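Local coordinates for oxidoreductase protein (Agrobacterium radiobacter, PDB 5UI9) that is probably an NAD-dependent oxidoreductase of the GFO/IDH/MocA family, whose pocket binds NAD and 2,3-dihydroxy-2-methylpropanoic acid; its substrate is not established, at residues A[18-23]-A[95-100]; A[71-76]-A[81-86]. All coordinates share one frame; numbering follows the deposited sequence.

Contact 1. Residues A[18-23]-A[95-100]; sequences VNQMHA and ICQKPF. With NAD (nicotinamide-adenine-dinucleotide), chain C; 8A1 ((2S)-2,3-dihydroxy-2-methylpropanoic acid), chain D.
Q20 and Q97 join the first helix of the NAD-binding Rossmann fold, 17-26, to strand 94-97 through a single amide-amide hydrogen bond. Along 18-23, N19 OD1 accepts a hydrogen bond from Q292 NE2. Q20 alone crosses over. Its CG lies beside the backbone N (chi1 -67°) and the chain then runs extended, which carries the amide across a gap that leaves the nearest CA atoms, those of Q20 and Q97, 10.5 Å apart. Q97 NE2 donates to Q20 OE1 at 2.8 Å; the N-H...O angle of 175° makes the bond nearly straight. Q20 OE1 lies in the amide plane of Q97, whereas Q97 NE2 stands 36° out of the carbonyl plane of Q20. Q20 NE2 is bound to D72 OD2, so both ends of this buried amide are held and its rotation is fixed. Further along, A23 packs with Q20 on V295 of helix 289-308.

Q97 in turn meets the cofactor: NE2 also donates to O7N of the NAD carboxamide at 3.2 Å, and OE1 accepts from the backbone N of K98 at 2.9 Å. Q20 thus probably helps orient Q97 as a second-shell residue. The cis peptide before P99 follows K98, whose carbonyl O accepts from both ribose hydroxyls O2D and O3D of NAD. K98 NZ, salt-bridged to D178, donates to carboxylate O of the bound hydroxy acid at 2.7 Å.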
ATOM      1  N   VAL A  18      15.914  24.610  17.464  1.00 34.22           N
ATOM      2  CA  VAL A  18      15.073  25.684  18.011  1.00 34.73           C
ATOM      3  C   VAL A  18      13.806  25.092  18.646  1.00 34.05           C
ATOM      4  O   VAL A  18      13.376  25.558  19.701  1.00 34.53           O
ATOM      5  CB  VAL A  18      14.716  26.741  16.929  1.00 36.49           C
ATOM      6  CG1 VAL A  18      13.712  27.771  17.459  1.00 37.16           C
ATOM      7  CG2 VAL A  18      15.982  27.437  16.421  1.00 36.65           C
ATOM      8  N   ASN A  19      13.236  24.056  18.015  1.00 32.98           N
ATOM      9  CA  ASN A  19      12.080  23.335  18.573  1.00 32.84           C
ATOM     10  C   ASN A  19      12.452  22.591  19.846  1.00 32.47           C
ATOM     11  O   ASN A  19      11.681  22.572  20.795  1.00 31.39           O
ATOM     12  CB  ASN A  19      11.490  22.327  17.582  1.00 32.11           C
ATOM     13  CG  ASN A  19      10.975  22.978  16.321  1.00 31.83           C
ATOM     14  OD1 ASN A  19      10.092  23.832  16.364  1.00 30.72           O
ATOM     15  ND2 ASN A  19      11.530  22.577  15.184  1.00 31.85           N
ATOM     16  N   GLN A  20      13.623  21.961  19.847  1.00 32.32           N
ATOM     17  CA  GLN A  20      14.095  21.224  21.017  1.00 32.72           C
ATOM     18  C   GLN A  20      14.346  22.168  22.199  1.00 33.99           C
ATOM     19  O   GLN A  20      13.995  21.840  23.332  1.00 35.47           O
ATOM     20  CB  GLN A  20      15.335  20.383  20.675  1.00 32.69           C
ATOM     21  CG  GLN A  20      15.003  19.248  19.716  1.00 32.27           C
ATOM     22  CD  GLN A  20      16.184  18.400  19.296  1.00 31.35           C
ATOM     23  OE1 GLN A  20      16.254  17.973  18.143  1.00 32.52           O
ATOM     24  NE2 GLN A  20      17.102  18.127  20.221  1.00 29.94           N
ATOM     25  N   MET A  21      14.905  23.346  21.909  1.00 33.47           N
ATOM     26  CA  MET A  21      15.108  24.401  22.911  1.00 34.39           C
ATOM     27  C   MET A  21      13.805  24.947  23.499  1.00 34.71           C
ATOM     28  O   MET A  21      13.710  25.130  24.718  1.00 34.23           O
ATOM     29  CB  MET A  21      15.930  25.561  22.324  1.00 34.60           C
ATOM     30  CG  MET A  21      17.383  25.214  22.025  1.00 34.27           C
ATOM     31  SD  MET A  21      18.388  24.763  23.458  1.00 35.46           S
ATOM     32  CE  MET A  21      18.396  26.322  24.358  1.00 36.21           C
ATOM     33  N   HIS A  22      12.811  25.212  22.648  1.00 33.90           N
ATOM     34  CA  HIS A  22      11.480  25.603  23.137  1.00 34.80           C
ATOM     35  C   HIS A  22      10.932  24.524  24.059  1.00 34.31           C
ATOM     36  O   HIS A  22      10.480  24.817  25.169  1.00 36.99           O
ATOM     37  CB  HIS A  22      10.475  25.813  21.997  1.00 34.77           C
ATOM     38  CG  HIS A  22      10.603  27.125  21.286  1.00 35.33           C
ATOM     39  ND1 HIS A  22      10.447  28.335  21.924  1.00 36.78           N
ATOM     40  CD2 HIS A  22      10.809  27.417  19.979  1.00 35.81           C
ATOM     41  CE1 HIS A  22      10.587  29.315  21.050  1.00 36.79           C
ATOM     42  NE2 HIS A  22      10.807  28.785  19.862  1.00 35.94           N
ATOM     43  N   ALA A  23      10.991  23.276  23.597  1.00 31.90           N
ATOM     44  CA  ALA A  23      10.463  22.145  24.368  1.00 31.74           C
ATOM     45  C   ALA A  23      11.168  21.945  25.715  1.00 32.08           C
ATOM     46  O   ALA A  23      10.512  21.636  26.707  1.00 32.34           O
ATOM     47  CB  ALA A  23      10.522  20.865  23.549  1.00 30.38           C
ATOM     48  N   ILE A  95      21.280  12.169  24.398  1.00 33.46           N
ATOM     49  CA  ILE A  95      20.225  12.081  23.393  1.00 33.62           C
ATOM     50  C   ILE A  95      20.870  12.370  22.037  1.00 33.08           C
ATOM     51  O   ILE A  95      21.707  13.269  21.928  1.00 33.11           O
ATOM     52  CB  ILE A  95      19.096  13.102  23.653  1.00 33.45           C
ATOM     53  CG1 ILE A  95      18.504  12.917  25.057  1.00 33.97           C
ATOM     54  CG2 ILE A  95      18.004  12.973  22.594  1.00 33.20           C
ATOM     55  CD1 ILE A  95      17.660  14.079  25.532  1.00 33.87           C
ATOM     56  N   CYS A  96      20.468  11.615  21.013  1.00 32.72           N
ATOM     57  CA  CYS A  96      21.016  11.767  19.667  1.00 32.29           C
ATOM     58  C   CYS A  96      19.902  11.800  18.624  1.00 30.89           C
ATOM     59  O   CYS A  96      19.042  10.924  18.598  1.00 31.41           O
ATOM     60  CB  CYS A  96      21.961  10.625  19.355  1.00 32.64           C
ATOM     61  SG  CYS A  96      22.883  10.903  17.834  1.00 32.38           S
ATOM     62  N   GLN A  97      19.919  12.817  17.774  1.00 29.72           N
ATOM     63  CA  GLN A  97      18.931  12.945  16.697  1.00 29.18           C
ATOM     64  C   GLN A  97      19.033  11.837  15.654  1.00 29.37           C
ATOM     65  O   GLN A  97      20.061  11.173  15.529  1.00 30.67           O
ATOM     66  CB  GLN A  97      19.038  14.320  16.011  1.00 28.79           C
ATOM     67  CG  GLN A  97      17.999  15.334  16.477  1.00 28.95           C
ATOM     68  CD  GLN A  97      16.598  15.006  15.996  1.00 28.27           C
ATOM     69  OE1 GLN A  97      16.402  14.071  15.207  1.00 27.08           O
ATOM     70  NE2 GLN A  97      15.612  15.766  16.474  1.00 27.50           N
ATOM     71  N   LYS A  98      17.945  11.647  14.909  1.00 30.50           N
ATOM     72  CA  LYS A  98      17.963  10.794  13.718  1.00 30.61           C
ATOM     73  C   LYS A  98      18.579  11.591  12.558  1.00 31.57           C
ATOM     74  O   LYS A  98      18.660  12.819  12.650  1.00 32.97           O
ATOM     75  CB  LYS A  98      16.574  10.232  13.335  1.00 31.03           C
ATOM     76  CG  LYS A  98      15.355  11.155  13.398  1.00 31.03           C
ATOM     77  CD  LYS A  98      15.359  12.337  12.432  1.00 31.41           C
ATOM     78  CE  LYS A  98      15.344  11.904  10.968  1.00 31.73           C
ATOM     79  NZ  LYS A  98      15.038  13.043  10.060  1.00 31.61           N
ATOM     80  N   PRO A  99      19.082  10.928  11.512  1.00 31.65           N
ATOM     81  CA  PRO A  99      19.428   9.504  11.518  1.00 32.11           C
ATOM     82  C   PRO A  99      20.494   9.207  12.582  1.00 33.39           C
ATOM     83  O   PRO A  99      21.449   9.973  12.715  1.00 33.19           O
ATOM     84  CB  PRO A  99      20.028   9.271  10.123  1.00 32.28           C
ATOM     85  CG  PRO A  99      19.838  10.544   9.358  1.00 32.87           C
ATOM     86  CD  PRO A  99      19.680  11.632  10.369  1.00 31.73           C
ATOM     87  N   PHE A 100      20.321   8.109  13.314  1.00 33.76           N
ATOM     88  CA  PHE A 100      21.196   7.758  14.448  1.00 35.77           C
ATOM     89  C   PHE A 100      22.673   7.827  14.049  1.00 37.51           C
ATOM     90  O   PHE A 100      23.453   8.582  14.640  1.00 36.51           O
ATOM     91  CB  PHE A 100      20.799   6.362  14.969  1.00 36.71           C
ATOM     92  CG  PHE A 100      21.485   5.916  16.237  1.00 38.41           C
ATOM     93  CD1 PHE A 100      22.120   6.800  17.115  1.00 39.04           C
ATOM     94  CD2 PHE A 100      21.422   4.571  16.587  1.00 40.91           C
ATOM     95  CE1 PHE A 100      22.721   6.336  18.276  1.00 40.77           C
ATOM     96  CE2 PHE A 100      22.012   4.104  17.752  1.00 42.31           C
ATOM     97  CZ  PHE A 100      22.664   4.986  18.597  1.00 42.28           C
TER
HETATM   98  PA  NAD C 401      21.056  22.115  10.513  1.00 34.28           P
HETATM   99  O1A NAD C 401      22.192  22.009   9.518  1.00 33.91           O
HETATM  100  O2A NAD C 401      20.033  23.208  10.377  1.00 29.96           O
HETATM  101  O5B NAD C 401      21.683  22.205  11.982  1.00 34.76           O
HETATM  102  C5B NAD C 401      22.861  21.508  12.366  1.00 36.37           C
HETATM  103  C4B NAD C 401      23.677  22.452  13.235  1.00 35.62           C
HETATM  104  O4B NAD C 401      24.703  21.709  13.883  1.00 36.73           O
HETATM  105  C3B NAD C 401      24.360  23.548  12.431  1.00 36.61           C
HETATM  106  O3B NAD C 401      24.078  24.822  13.028  1.00 37.01           O
HETATM  107  C2B NAD C 401      25.843  23.208  12.473  1.00 37.14           C
HETATM  108  O2B NAD C 401      26.655  24.381  12.526  1.00 36.63           O
HETATM  109  C1B NAD C 401      25.951  22.388  13.747  1.00 38.09           C
HETATM  110  N9A NAD C 401      27.014  21.357  13.814  1.00 39.45           N
HETATM  111  C8A NAD C 401      27.290  20.391  12.917  1.00 38.97           C
HETATM  112  N7A NAD C 401      28.314  19.617  13.362  1.00 38.49           N
HETATM  113  C5A NAD C 401      28.692  20.078  14.569  1.00 39.04           C
HETATM  114  C6A NAD C 401      29.707  19.734  15.601  1.00 38.04           C
HETATM  115  N6A NAD C 401      30.561  18.702  15.431  1.00 38.01           N
HETATM  116  N1A NAD C 401      29.748  20.487  16.725  1.00 37.78           N
HETATM  117  C2A NAD C 401      28.916  21.529  16.931  1.00 36.38           C
HETATM  118  N3A NAD C 401      27.976  21.893  16.037  1.00 36.24           N
HETATM  119  C4A NAD C 401      27.818  21.221  14.866  1.00 38.31           C
HETATM  120  O3  NAD C 401      20.312  20.691  10.570  1.00 33.01           O
HETATM  121  PN  NAD C 401      18.779  20.496  11.039  1.00 31.79           P
HETATM  122  O1N NAD C 401      17.850  20.731   9.875  1.00 33.07           O
HETATM  123  O2N NAD C 401      18.550  21.249  12.325  1.00 37.16           O
HETATM  124  O5D NAD C 401      18.806  18.921  11.307  1.00 29.76           O
HETATM  125  C5D NAD C 401      19.655  18.388  12.315  1.00 29.79           C
HETATM  126  C4D NAD C 401      19.232  16.957  12.582  1.00 29.73           C
HETATM  127  O4D NAD C 401      17.874  16.961  13.034  1.00 32.39           O
HETATM  128  C3D NAD C 401      19.300  16.095  11.330  1.00 30.53           C
HETATM  129  O3D NAD C 401      19.967  14.862  11.622  1.00 29.42           O
HETATM  130  C2D NAD C 401      17.849  15.868  10.940  1.00 31.52           C
HETATM  131  O2D NAD C 401      17.612  14.576  10.381  1.00 30.72           O
HETATM  132  C1D NAD C 401      17.113  16.027  12.269  1.00 31.73           C
HETATM  133  N1N NAD C 401      15.707  16.462  12.177  1.00 31.52           N
HETATM  134  C2N NAD C 401      14.815  15.795  12.932  1.00 29.68           C
HETATM  135  C3N NAD C 401      13.466  16.112  12.937  1.00 31.66           C
HETATM  136  C7N NAD C 401      12.542  15.309  13.812  1.00 34.18           C
HETATM  137  O7N NAD C 401      12.957  14.889  14.889  1.00 33.59           O
HETATM  138  N7N NAD C 401      11.290  15.062  13.418  1.00 31.85           N
HETATM  139  C4N NAD C 401      13.027  17.159  12.125  1.00 32.63           C
HETATM  140  C5N NAD C 401      13.957  17.852  11.348  1.00 32.74           C
HETATM  141  C6N NAD C 401      15.304  17.490  11.396  1.00 30.17           C
HETATM  142  OXT 8A1 D 402      10.746  15.359  10.644  1.00 31.39           O
HETATM  143  C   8A1 D 402      11.772  15.000  10.018  1.00 33.73           C
HETATM  144  O   8A1 D 402      12.618  14.221  10.509  1.00 33.42           O
HETATM  145  CA  8A1 D 402      11.994  15.510   8.617  1.00 33.73           C
HETATM  146  CB  8A1 D 402      11.426  14.448   7.675  1.00 33.14           C
HETATM  147  O1  8A1 D 402      11.404  14.902   6.318  1.00 31.24           O
HETATM  148  O2  8A1 D 402      13.401  15.687   8.380  1.00 33.85           O
HETATM  149  C3  8A1 D 402      11.315  16.868   8.435  1.00 33.10           C

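Contact 2. Residues A[71-76]-A[81-86]. With NAD (nicotinamide-adenine-dinucleotide), chain C.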
ATOM      1  N   VAL A  71      23.362  15.440  27.620  1.00 36.39           N
ATOM      2  CA  VAL A  71      23.670  16.115  26.375  1.00 36.11           C
ATOM      3  C   VAL A  71      22.582  15.800  25.341  1.00 35.18           C
ATOM      4  O   VAL A  71      22.123  14.662  25.243  1.00 34.15           O
ATOM      5  CB  VAL A  71      25.105  15.770  25.887  1.00 38.07           C
ATOM      6  CG1 VAL A  71      25.261  14.300  25.503  1.00 38.18           C
ATOM      7  CG2 VAL A  71      25.502  16.670  24.731  1.00 39.84           C
ATOM      8  N   ASP A  72      22.154  16.835  24.614  1.00 34.49           N
ATOM      9  CA  ASP A  72      21.181  16.727  23.534  1.00 33.60           C
ATOM     10  C   ASP A  72      21.887  17.049  22.213  1.00 34.00           C
ATOM     11  O   ASP A  72      22.211  18.202  21.927  1.00 33.94           O
ATOM     12  CB  ASP A  72      20.006  17.683  23.785  1.00 33.53           C
ATOM     13  CG  ASP A  72      18.767  17.357  22.936  1.00 33.55           C
ATOM     14  OD1 ASP A  72      18.653  16.235  22.388  1.00 32.43           O
ATOM     15  OD2 ASP A  72      17.891  18.239  22.835  1.00 31.63           O
ATOM     16  N   ILE A  73      22.130  16.014  21.414  1.00 32.61           N
ATOM     17  CA  ILE A  73      22.858  16.157  20.156  1.00 31.62           C
ATOM     18  C   ILE A  73      21.851  16.356  19.020  1.00 32.27           C
ATOM     19  O   ILE A  73      21.157  15.412  18.619  1.00 31.54           O
ATOM     20  CB  ILE A  73      23.763  14.929  19.910  1.00 31.11           C
ATOM     21  CG1 ILE A  73      24.800  14.802  21.042  1.00 31.13           C
ATOM     22  CG2 ILE A  73      24.465  15.032  18.563  1.00 31.04           C
ATOM     23  CD1 ILE A  73      25.309  13.394  21.267  1.00 31.33           C
ATOM     24  N   ALA A  74      21.769  17.597  18.531  1.00 32.69           N
ATOM     25  CA  ALA A  74      20.884  17.969  17.420  1.00 32.55           C
ATOM     26  C   ALA A  74      21.642  18.379  16.153  1.00 33.01           C
ATOM     27  O   ALA A  74      21.119  19.139  15.322  1.00 33.18           O
ATOM     28  CB  ALA A  74      19.955  19.085  17.863  1.00 33.23           C
ATOM     29  N   THR A  75      22.862  17.872  15.989  1.00 33.11           N
ATOM     30  CA  THR A  75      23.630  18.113  14.770  1.00 33.94           C
ATOM     31  C   THR A  75      23.143  17.179  13.666  1.00 33.38           C
ATOM     32  O   THR A  75      22.359  16.266  13.913  1.00 31.66           O
ATOM     33  CB  THR A  75      25.141  17.863  14.965  1.00 34.59           C
ATOM     34  OG1 THR A  75      25.374  16.484  15.269  1.00 34.93           O
ATOM     35  CG2 THR A  75      25.705  18.733  16.075  1.00 35.72           C
ATOM     36  N   THR A  76      23.638  17.401  12.451  1.00 34.23           N
ATOM     37  CA  THR A  76      23.437  16.451  11.355  1.00 33.73           C
ATOM     38  C   THR A  76      24.259  15.180  11.621  1.00 34.29           C
ATOM     39  O   THR A  76      25.120  15.160  12.504  1.00 33.51           O
ATOM     40  CB  THR A  76      23.789  17.071   9.990  1.00 33.63           C
ATOM     41  OG1 THR A  76      25.119  17.605  10.018  1.00 32.37           O
ATOM     42  CG2 THR A  76      22.802  18.185   9.652  1.00 33.12           C
ATOM     43  N   ARG A  81      28.388  10.066  15.772  1.00 35.82           N
ATOM     44  CA  ARG A  81      29.203   9.011  16.375  1.00 37.10           C
ATOM     45  C   ARG A  81      30.226   9.594  17.338  1.00 37.83           C
ATOM     46  O   ARG A  81      30.346   9.118  18.467  1.00 37.94           O
ATOM     47  CB  ARG A  81      29.902   8.120  15.335  1.00 37.88           C
ATOM     48  CG  ARG A  81      30.845   7.115  15.997  1.00 38.69           C
ATOM     49  CD  ARG A  81      31.199   5.911  15.148  1.00 39.23           C
ATOM     50  NE  ARG A  81      32.101   5.030  15.895  1.00 39.31           N
ATOM     51  CZ  ARG A  81      32.548   3.846  15.476  1.00 40.21           C
ATOM     52  NH1 ARG A  81      32.196   3.355  14.289  1.00 40.06           N
ATOM     53  NH2 ARG A  81      33.367   3.145  16.254  1.00 41.09           N
ATOM     54  N   ALA A  82      30.944  10.620  16.887  1.00 38.12           N
ATOM     55  CA  ALA A  82      31.961  11.272  17.707  1.00 39.97           C
ATOM     56  C   ALA A  82      31.357  11.897  18.966  1.00 38.98           C
ATOM     57  O   ALA A  82      31.916  11.755  20.050  1.00 37.85           O
ATOM     58  CB  ALA A  82      32.720  12.325  16.897  1.00 40.59           C
ATOM     59  N   LEU A  83      30.211  12.564  18.824  1.00 37.50           N
ATOM     60  CA  LEU A  83      29.586  13.247  19.965  1.00 36.79           C
ATOM     61  C   LEU A  83      29.033  12.272  21.005  1.00 37.03           C
ATOM     62  O   LEU A  83      29.131  12.536  22.207  1.00 38.55           O
ATOM     63  CB  LEU A  83      28.522  14.243  19.497  1.00 35.96           C
ATOM     64  CG  LEU A  83      29.112  15.444  18.743  1.00 36.12           C
ATOM     65  CD1 LEU A  83      28.005  16.223  18.046  1.00 35.43           C
ATOM     66  CD2 LEU A  83      29.930  16.353  19.658  1.00 35.15           C
ATOM     67  N   VAL A  84      28.487  11.144  20.552  1.00 36.64           N
ATOM     68  CA  VAL A  84      28.049  10.076  21.458  1.00 36.45           C
ATOM     69  C   VAL A  84      29.250   9.449  22.174  1.00 38.34           C
ATOM     70  O   VAL A  84      29.173   9.164  23.373  1.00 38.20           O
ATOM     71  CB  VAL A  84      27.216   8.997  20.723  1.00 35.45           C
ATOM     72  CG1 VAL A  84      26.975   7.773  21.600  1.00 34.94           C
ATOM     73  CG2 VAL A  84      25.881   9.584  20.289  1.00 35.25           C
ATOM     74  N   GLU A  85      30.344   9.235  21.443  1.00 38.56           N
ATOM     75  CA  GLU A  85      31.589   8.727  22.036  1.00 40.31           C
ATOM     76  C   GLU A  85      32.172   9.668  23.106  1.00 40.45           C
ATOM     77  O   GLU A  85      32.641   9.195  24.149  1.00 40.72           O
ATOM     78  CB  GLU A  85      32.630   8.414  20.941  1.00 40.86           C
ATOM     79  CG  GLU A  85      32.299   7.143  20.160  1.00 41.25           C
ATOM     80  CD  GLU A  85      33.070   6.972  18.852  1.00 42.12           C
ATOM     81  OE1 GLU A  85      33.790   7.897  18.404  1.00 42.68           O
ATOM     82  OE2 GLU A  85      32.954   5.879  18.258  1.00 41.49           O
ATOM     83  N   MET A  86      32.148  10.978  22.837  1.00 41.33           N
ATOM     84  CA  MET A  86      32.585  11.997  23.803  1.00 43.14           C
ATOM     85  C   MET A  86      31.708  11.970  25.063  1.00 42.55           C
ATOM     86  O   MET A  86      32.215  12.086  26.189  1.00 39.35           O
ATOM     87  CB  MET A  86      32.544  13.406  23.193  1.00 46.30           C
ATOM     88  CG  MET A  86      33.596  13.693  22.129  1.00 50.16           C
ATOM     89  SD  MET A  86      33.650  15.445  21.662  1.00 56.22           S
ATOM     90  CE  MET A  86      34.074  15.362  19.924  1.00 55.95           C
TER
HETATM   91  PA  NAD C 401      21.056  22.115  10.513  1.00 34.28           P
HETATM   92  O1A NAD C 401      22.192  22.009   9.518  1.00 33.91           O
HETATM   93  O2A NAD C 401      20.033  23.208  10.377  1.00 29.96           O
HETATM   94  O5B NAD C 401      21.683  22.205  11.982  1.00 34.76           O
HETATM   95  C5B NAD C 401      22.861  21.508  12.366  1.00 36.37           C
HETATM   96  C4B NAD C 401      23.677  22.452  13.235  1.00 35.62           C
HETATM   97  O4B NAD C 401      24.703  21.709  13.883  1.00 36.73           O
HETATM   98  C3B NAD C 401      24.360  23.548  12.431  1.00 36.61           C
HETATM   99  O3B NAD C 401      24.078  24.822  13.028  1.00 37.01           O
HETATM  100  C2B NAD C 401      25.843  23.208  12.473  1.00 37.14           C
HETATM  101  O2B NAD C 401      26.655  24.381  12.526  1.00 36.63           O
HETATM  102  C1B NAD C 401      25.951  22.388  13.747  1.00 38.09           C
HETATM  103  N9A NAD C 401      27.014  21.357  13.814  1.00 39.45           N
HETATM  104  C8A NAD C 401      27.290  20.391  12.917  1.00 38.97           C
HETATM  105  N7A NAD C 401      28.314  19.617  13.362  1.00 38.49           N
HETATM  106  C5A NAD C 401      28.692  20.078  14.569  1.00 39.04           C
HETATM  107  C6A NAD C 401      29.707  19.734  15.601  1.00 38.04           C
HETATM  108  N6A NAD C 401      30.561  18.702  15.431  1.00 38.01           N
HETATM  109  N1A NAD C 401      29.748  20.487  16.725  1.00 37.78           N
HETATM  110  C2A NAD C 401      28.916  21.529  16.931  1.00 36.38           C
HETATM  111  N3A NAD C 401      27.976  21.893  16.037  1.00 36.24           N
HETATM  112  C4A NAD C 401      27.818  21.221  14.866  1.00 38.31           C
HETATM  113  O3  NAD C 401      20.312  20.691  10.570  1.00 33.01           O
HETATM  114  PN  NAD C 401      18.779  20.496  11.039  1.00 31.79           P
HETATM  115  O1N NAD C 401      17.850  20.731   9.875  1.00 33.07           O
HETATM  116  O2N NAD C 401      18.550  21.249  12.325  1.00 37.16           O
HETATM  117  O5D NAD C 401      18.806  18.921  11.307  1.00 29.76           O
HETATM  118  C5D NAD C 401      19.655  18.388  12.315  1.00 29.79           C
HETATM  119  C4D NAD C 401      19.232  16.957  12.582  1.00 29.73           C
HETATM  120  O4D NAD C 401      17.874  16.961  13.034  1.00 32.39           O
HETATM  121  C3D NAD C 401      19.300  16.095  11.330  1.00 30.53           C
HETATM  122  O3D NAD C 401      19.967  14.862  11.622  1.00 29.42           O
HETATM  123  C2D NAD C 401      17.849  15.868  10.940  1.00 31.52           C
HETATM  124  O2D NAD C 401      17.612  14.576  10.381  1.00 30.72           O
HETATM  125  C1D NAD C 401      17.113  16.027  12.269  1.00 31.73           C
HETATM  126  N1N NAD C 401      15.707  16.462  12.177  1.00 31.52           N
HETATM  127  C2N NAD C 401      14.815  15.795  12.932  1.00 29.68           C
HETATM  128  C3N NAD C 401      13.466  16.112  12.937  1.00 31.66           C
HETATM  129  C7N NAD C 401      12.542  15.309  13.812  1.00 34.18           C
HETATM  130  O7N NAD C 401      12.957  14.889  14.889  1.00 33.59           O
HETATM  131  N7N NAD C 401      11.290  15.062  13.418  1.00 31.85           N
HETATM  132  C4N NAD C 401      13.027  17.159  12.125  1.00 32.63           C
HETATM  133  C5N NAD C 401      13.957  17.852  11.348  1.00 32.74           C
HETATM  134  C6N NAD C 401      15.304  17.490  11.396  1.00 30.17           C
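L83 and I73 bury the largest areas here, 66 and 63 Å², and they seat helix 80-89 against strand 70-73 within a beta-alpha-beta unit of the Rossmann fold. The two side chains cross obliquely. I73 touches with two branches: CD1 rests on L83 CB at 3.8 Å, while CG2 meets L83 CD1, also at 3.8 Å. Because CG1 lies beside the backbone N of I73 (chi1 -61°) and CG2 beside its carbonyl carbon, the fork spans L83 from its CB to a terminal methyl. CD1 also reaches V84 CG2 at 4.0 Å, so one methyl spans two successive helix residues.

T75, third by area, approaches L83 tip to tip, OG1 lying 3.8 Å from L83 CD1. That is a van der Waals contact of an oxygen with a methyl; the hydroxyl is hydrogen-bonded with S79 OG. The other branch serves the cofactor, with T75 CG2 3.5 Å from NAD C4A at the adenine.

No hydrogen bond links 71-76 to 81-86. On its flanks, I11 of strand 6-11 touches both T75 and L83, A59 of helix 59-65 packs on L83, and V84 reaches C96 of strand 94-97 and M110 and C114 of helix 104-116.

Both contacts are buried and reach the same parallel sheet, in which strands 70-73 and 94-97 are neighbours; their centres lie 11 Å apart. In sequence, contact 2 is nested inside the loop closed by contact 1. Their chemistry differs: contact 1 is polar and buries 80 Å² around one amide bond beside the nicotinamide, whereas contact 2 is mainly apolar and buries 166 Å². They are directly coupled, for D72 of contact 2 holds the Q20 amide of contact 1, and I95 N lies 2.8 Å from V71 O, consistent with sheet pairing. Both line the NAD site: 95-100 at the nicotinamide and its ribose, 71-76 from that ribose past the diphosphate to the adenine, which T75 CG2 meets.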